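Local coordinates for extracellular endo-alpha-(1->5)-L-arabinanase 1 (Bacillus subtilis, PDB 1UV4), which hydrolyses internal alpha-1,5-L-arabinofuranosidic linkages of linear arabinan and branched sugar beet arabinan, contributing to degradation of the plant cell wall, at residues A[137-140]-A[141-145]; A[271-275]-A[276-280]. All blocks are in the same frame, centred on the assembly; numbering follows the deposited sequence.

Interaction 1 of 2, residues A[137-140]-A[141-145]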
loop_
_atom_site.group_PDB
_atom_site.type_symbol
_atom_site.label_atom_id
_atom_site.label_comp_id
_atom_site.label_asym_id
_atom_site.label_seq_id
_atom_site.Cartn_x
_atom_site.Cartn_y
_atom_site.Cartn_z
ATOM N N THR A 137 9.978 2.321 -0.923
ATOM C CA THR A 137 10.447 2.599 -2.257
ATOM C C THR A 137 11.942 2.916 -2.208
ATOM O O THR A 137 12.536 3.015 -1.147
ATOM C CB THR A 137 9.605 3.724 -2.878
ATOM O OG1 THR A 137 9.954 3.899 -4.257
ATOM C CG2 THR A 137 9.860 5.049 -2.234
ATOM N N PHE A 138 12.512 3.010 -3.374
ATOM C CA PHE A 138 13.944 3.268 -3.539
ATOM C C PHE A 138 14.156 4.422 -4.468
ATOM O O PHE A 138 13.499 4.530 -5.522
ATOM C CB PHE A 138 14.688 2.025 -3.998
ATOM C CG PHE A 138 14.503 0.881 -3.062
ATOM C CD1 PHE A 138 15.326 0.720 -1.956
ATOM C CD2 PHE A 138 13.419 0.023 -3.225
ATOM C CE1 PHE A 138 15.114 -0.301 -1.072
ATOM C CE2 PHE A 138 13.216 -0.975 -2.327
ATOM C CZ PHE A 138 14.040 -1.133 -1.261
ATOM N N ASP A 139 15.085 5.296 -4.082
ATOM C CA ASP A 139 15.350 6.465 -4.905
ATOM C C ASP A 139 16.344 6.134 -6.023
ATOM O O ASP A 139 16.742 4.965 -6.214
ATOM C CB ASP A 139 15.789 7.662 -4.030
ATOM C CG ASP A 139 17.118 7.447 -3.317
ATOM O OD1 ASP A 139 17.960 6.641 -3.766
ATOM O OD2 ASP A 139 17.456 8.091 -2.302
ATOM N N LYS A 140 16.708 7.129 -6.823
ATOM C CA LYS A 140 17.598 6.881 -7.936
ATOM C C LYS A 140 18.970 6.313 -7.574
ATOM O O LYS A 140 19.656 5.720 -8.421
ATOM C CB LYS A 140 17.780 8.154 -8.781
ATOM C CG LYS A 140 18.603 9.204 -8.138
ATOM C CD LYS A 140 19.069 10.261 -9.135
ATOM C CE LYS A 140 20.437 9.924 -9.769
ATOM N NZ LYS A 140 21.714 9.992 -8.882
ATOM N N ASP A 141 19.395 6.521 -6.323
ATOM C CA ASP A 141 20.622 5.932 -5.795
ATOM C C ASP A 141 20.391 4.621 -5.084
ATOM O O ASP A 141 21.296 4.127 -4.449
ATOM C CB ASP A 141 21.270 6.879 -4.790
ATOM C CG ASP A 141 21.567 8.211 -5.373
ATOM O OD1 ASP A 141 21.978 8.246 -6.546
ATOM O OD2 ASP A 141 21.378 9.269 -4.717
ATOM N N GLY A 142 19.219 4.038 -5.254
ATOM C CA GLY A 142 18.896 2.781 -4.628
ATOM C C GLY A 142 18.665 2.780 -3.149
ATOM O O GLY A 142 18.561 1.726 -2.552
ATOM N N ASN A 143 18.534 3.957 -2.556
ATOM C CA ASN A 143 18.349 4.059 -1.125
ATOM C C ASN A 143 16.886 4.173 -0.701
ATOM O O ASN A 143 16.069 4.741 -1.412
ATOM C CB ASN A 143 19.150 5.224 -0.616
ATOM C CG ASN A 143 20.637 5.030 -0.848
ATOM O OD1 ASN A 143 21.203 3.912 -0.738
ATOM N ND2 ASN A 143 21.305 6.122 -1.159
ATOM N N PRO A 144 16.551 3.579 0.441
ATOM C CA PRO A 144 15.161 3.434 0.853
ATOM C C PRO A 144 14.466 4.682 1.404
ATOM O O PRO A 144 15.061 5.438 2.180
ATOM C CB PRO A 144 15.247 2.346 1.929
ATOM C CG PRO A 144 16.601 2.554 2.576
ATOM C CD PRO A 144 17.464 2.937 1.412
ATOM N N TRP A 145 13.186 4.786 1.095
ATOM C CA TRP A 145 12.273 5.803 1.579
ATOM C C TRP A 145 10.937 5.113 1.853
ATOM O O TRP A 145 10.617 4.070 1.283
ATOM C CB TRP A 145 12.035 6.880 0.512
ATOM C CG TRP A 145 13.180 7.766 0.192
ATOM C CD1 TRP A 145 14.316 7.439 -0.439
ATOM C CD2 TRP A 145 13.248 9.182 0.439
ATOM N NE1 TRP A 145 15.128 8.538 -0.589
ATOM C CE2 TRP A 145 14.478 9.633 -0.066
ATOM C CE3 TRP A 145 12.375 10.118 1.043
ATOM C CZ2 TRP A 145 14.888 10.971 0.034
ATOM C CZ3 TRP A 145 12.768 11.444 1.087
ATOM C CH2 TRP A 145 14.021 11.848 0.608
HETATM O O HOH W 1 19.883 8.505 -1.474
#

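Interaction 2 of 2, residues A[271-275]-A[276-280]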
loop_
_atom_site.group_PDB
_atom_site.type_symbol
_atom_site.label_atom_id
_atom_site.label_comp_id
_atom_site.label_asym_id
_atom_site.label_seq_id
_atom_site.Cartn_x
_atom_site.Cartn_y
_atom_site.Cartn_z
ATOM N N ALA A 271 -18.942 -7.218 -8.539
ATOM C CA ALA A 271 -20.392 -7.100 -8.645
ATOM C C ALA A 271 -21.077 -8.426 -8.984
ATOM O O ALA A 271 -22.283 -8.550 -8.870
ATOM C CB ALA A 271 -20.798 -6.037 -9.677
ATOM N N ASN A 272 -20.296 -9.407 -9.439
ATOM C CA ASN A 272 -20.804 -10.755 -9.673
ATOM C C ASN A 272 -20.516 -11.751 -8.541
ATOM O O ASN A 272 -20.818 -12.941 -8.666
ATOM C CB ASN A 272 -20.211 -11.285 -10.997
ATOM C CG ASN A 272 -20.930 -12.525 -11.514
ATOM O OD1 ASN A 272 -22.260 -12.528 -11.595
ATOM N ND2 ASN A 272 -20.214 -13.538 -11.828
ATOM N N ASP A 273 -19.908 -11.286 -7.450
ATOM C CA ASP A 273 -19.644 -12.133 -6.302
ATOM C C ASP A 273 -19.678 -11.358 -4.990
ATOM O O ASP A 273 -18.677 -11.162 -4.309
ATOM C CB ASP A 273 -18.336 -12.883 -6.486
ATOM C CG ASP A 273 -18.034 -13.816 -5.342
ATOM O OD1 ASP A 273 -18.982 -14.286 -4.657
ATOM O OD2 ASP A 273 -16.871 -14.161 -5.132
ATOM N N ASN A 274 -20.884 -10.897 -4.693
ATOM C CA ASN A 274 -21.255 -10.329 -3.399
ATOM C C ASN A 274 -20.431 -9.125 -3.007
ATOM O O ASN A 274 -20.307 -8.817 -1.818
ATOM C CB ASN A 274 -21.218 -11.401 -2.302
ATOM C CG ASN A 274 -22.416 -12.314 -2.343
ATOM O OD1 ASN A 274 -23.522 -11.856 -2.821
ATOM N ND2 ASN A 274 -22.310 -13.515 -1.884
ATOM N N GLY A 275 -19.920 -8.404 -3.998
ATOM C CA GLY A 275 -19.105 -7.233 -3.732
ATOM C C GLY A 275 -17.826 -7.499 -2.986
ATOM O O GLY A 275 -17.293 -6.620 -2.326
ATOM N N ILE A 276 -17.327 -8.723 -3.059
ATOM C CA ILE A 276 -16.122 -9.155 -2.342
ATOM C C ILE A 276 -14.894 -8.562 -3.069
ATOM O O ILE A 276 -14.847 -8.576 -4.285
ATOM C CB ILE A 276 -16.032 -10.697 -2.308
ATOM C CG1 ILE A 276 -17.164 -11.293 -1.437
ATOM C CG2 ILE A 276 -14.644 -11.199 -1.867
ATOM C CD1 ILE A 276 -17.462 -12.742 -1.708
ATOM N N PRO A 277 -13.924 -7.992 -2.342
ATOM C CA PRO A 277 -12.702 -7.502 -2.996
ATOM C C PRO A 277 -11.800 -8.699 -3.378
ATOM O O PRO A 277 -11.487 -9.576 -2.566
ATOM C CB PRO A 277 -12.022 -6.667 -1.916
ATOM C CG PRO A 277 -12.445 -7.276 -0.620
ATOM C CD PRO A 277 -13.840 -7.792 -0.878
ATOM N N LYS A 278 -11.358 -8.670 -4.625
ATOM C CA LYS A 278 -10.453 -9.649 -5.186
ATOM C C LYS A 278 -9.180 -8.957 -5.653
ATOM O O LYS A 278 -9.154 -7.749 -5.938
ATOM C CB LYS A 278 -11.106 -10.361 -6.364
ATOM C CG LYS A 278 -12.517 -10.904 -6.092
ATOM C CD LYS A 278 -12.490 -12.025 -5.050
ATOM C CE LYS A 278 -13.825 -12.879 -5.000
ATOM N NZ LYS A 278 -14.377 -13.182 -6.351
ATOM N N LEU A 279 -8.137 -9.776 -5.809
ATOM C CA LEU A 279 -6.839 -9.357 -6.363
ATOM C C LEU A 279 -6.879 -9.368 -7.885
ATOM O O LEU A 279 -7.070 -10.420 -8.482
ATOM C CB LEU A 279 -5.769 -10.301 -5.865
ATOM C CG LEU A 279 -4.356 -10.116 -6.398
ATOM C CD1 LEU A 279 -3.812 -8.764 -6.111
ATOM C CD2 LEU A 279 -3.429 -11.149 -5.792
ATOM N N LEU A 280 -6.683 -8.197 -8.501
ATOM C CA LEU A 280 -6.619 -8.045 -9.961
ATOM C C LEU A 280 -5.204 -7.607 -10.296
ATOM O O LEU A 280 -4.568 -6.817 -9.598
ATOM C CB LEU A 280 -7.594 -7.014 -10.471
ATOM C CG LEU A 280 -9.033 -7.457 -10.645
ATOM C CD1 LEU A 280 -9.713 -7.884 -9.392
ATOM C CD2 LEU A 280 -9.844 -6.335 -11.299
#

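Interaction 1 of 2, residues A[137-140]-A[141-145]
Thr137 and Trp145 form an antiparallel hydrogen-bonded pair, Phe138 and Pro144 the non-hydrogen-bonded pair that follows, and a type I turn from Asp139 to Gly142 reverses the chain. Thr137 N donates to Trp145 O at 2.9 Å, and Trp145 N returns one to Thr137 O. Past the proline, Asp139 N binds Asn143 O, and Gly142 N closes the turn on Asp139 O at 2.8 Å.

The carboxylate of Asp139 ties this loop together. Its CG stands between the backbone N and the carbonyl carbon (chi1 65°), which turns the group inward over the turn. OD1 accepts Asn143 N at 3.0 Å from above the carboxylate plane. A weak bond from Asp141 N reaches the same oxygen. OD2 takes the indole NE1 of Trp145 at 2.9 Å on its anti side but tilted out of the carboxylate plane; the oxygen lies in the ring plane, while carboxylate and indole planes are 62° apart. A water donates to the same OD2 at 2.6 Å and accepts from Asn143 ND2. So many donors would probably stabilise the charged form of Asp139.

On the Phe138 and Pro144 face, CE1 of the phenyl ring meets Pro144 CB at 4.0 Å, and Tyr81 of the neighbouring strand 74-81 packs against both residues. At the exposed tip Lys140, bent near its end, runs alongside Asp141 in the same direction, its NZ in a salt bridge with Asp141 OD1 at 2.9 Å. The whole is a beta hairpin, joining strands 135-138 and 144-148 in one blade of the family 43 five-bladed propeller.

Interaction 2 of 2, residues A[271-275]-A[276-280]
Asp273 meets both Ile276 and Lys278 around a type I' turn that leads into strand 276-283. The close packing centres on Asp273 O. Ile276 N donates to Asp273 O at 3.1 Å, and the isoleucine side chain folds back over the same carbonyl, CG1 at 3.2 Å and CD1 at 3.3 Å from Asp273 O. CD1 also reaches the carboxylate, 3.7 Å from Asp273 OD1.

With CG anti to the backbone N, chi1 of -178° places the carboxylate of Asp273 beside Lys278, whose NZ forms a salt bridge with Asp273 OD2 at 2.9 Å on its anti lone pair. The lysine, bent at chi2 and chi4, crosses the aspartate at about a right angle; its NZ also has a weak, long ion pair with Asp270.

The solvent side is looser. The Asn274 side chain touches Ile276 through CB, 4.0 Å from CD1, and its amide end leads away. Both Asn274 and Gly275 have positive phi, as the two central positions of a type I' turn require. Ile276 and Lys278 also make backbone hydrogen bonds to Asp270 and Ala268, so the turn belongs to a beta-hairpin connection between the neighbouring antiparallel strands 263-270 and 276-283 of one propeller blade.

Overall arrangement
Interactions 1 and 2 are separate connections in different blades of the same propeller, on opposite sides of the chain's centre. Their centres are 34 Å apart and their nearest atoms about 18 Å, so they do not touch. In interaction 1 the Thr137 side chain is about 7 Å from a bound calcium ion and about 5 Å from the side chain of Glu135, a calcium-site residue. From interaction 2 the Pro277 side chain lies about 13 Å from a bound calcium ion, about 8 Å from the side chain of Asp14, the inferred proton acceptor, and about 11 Å from that of Glu185, the inferred proton donor.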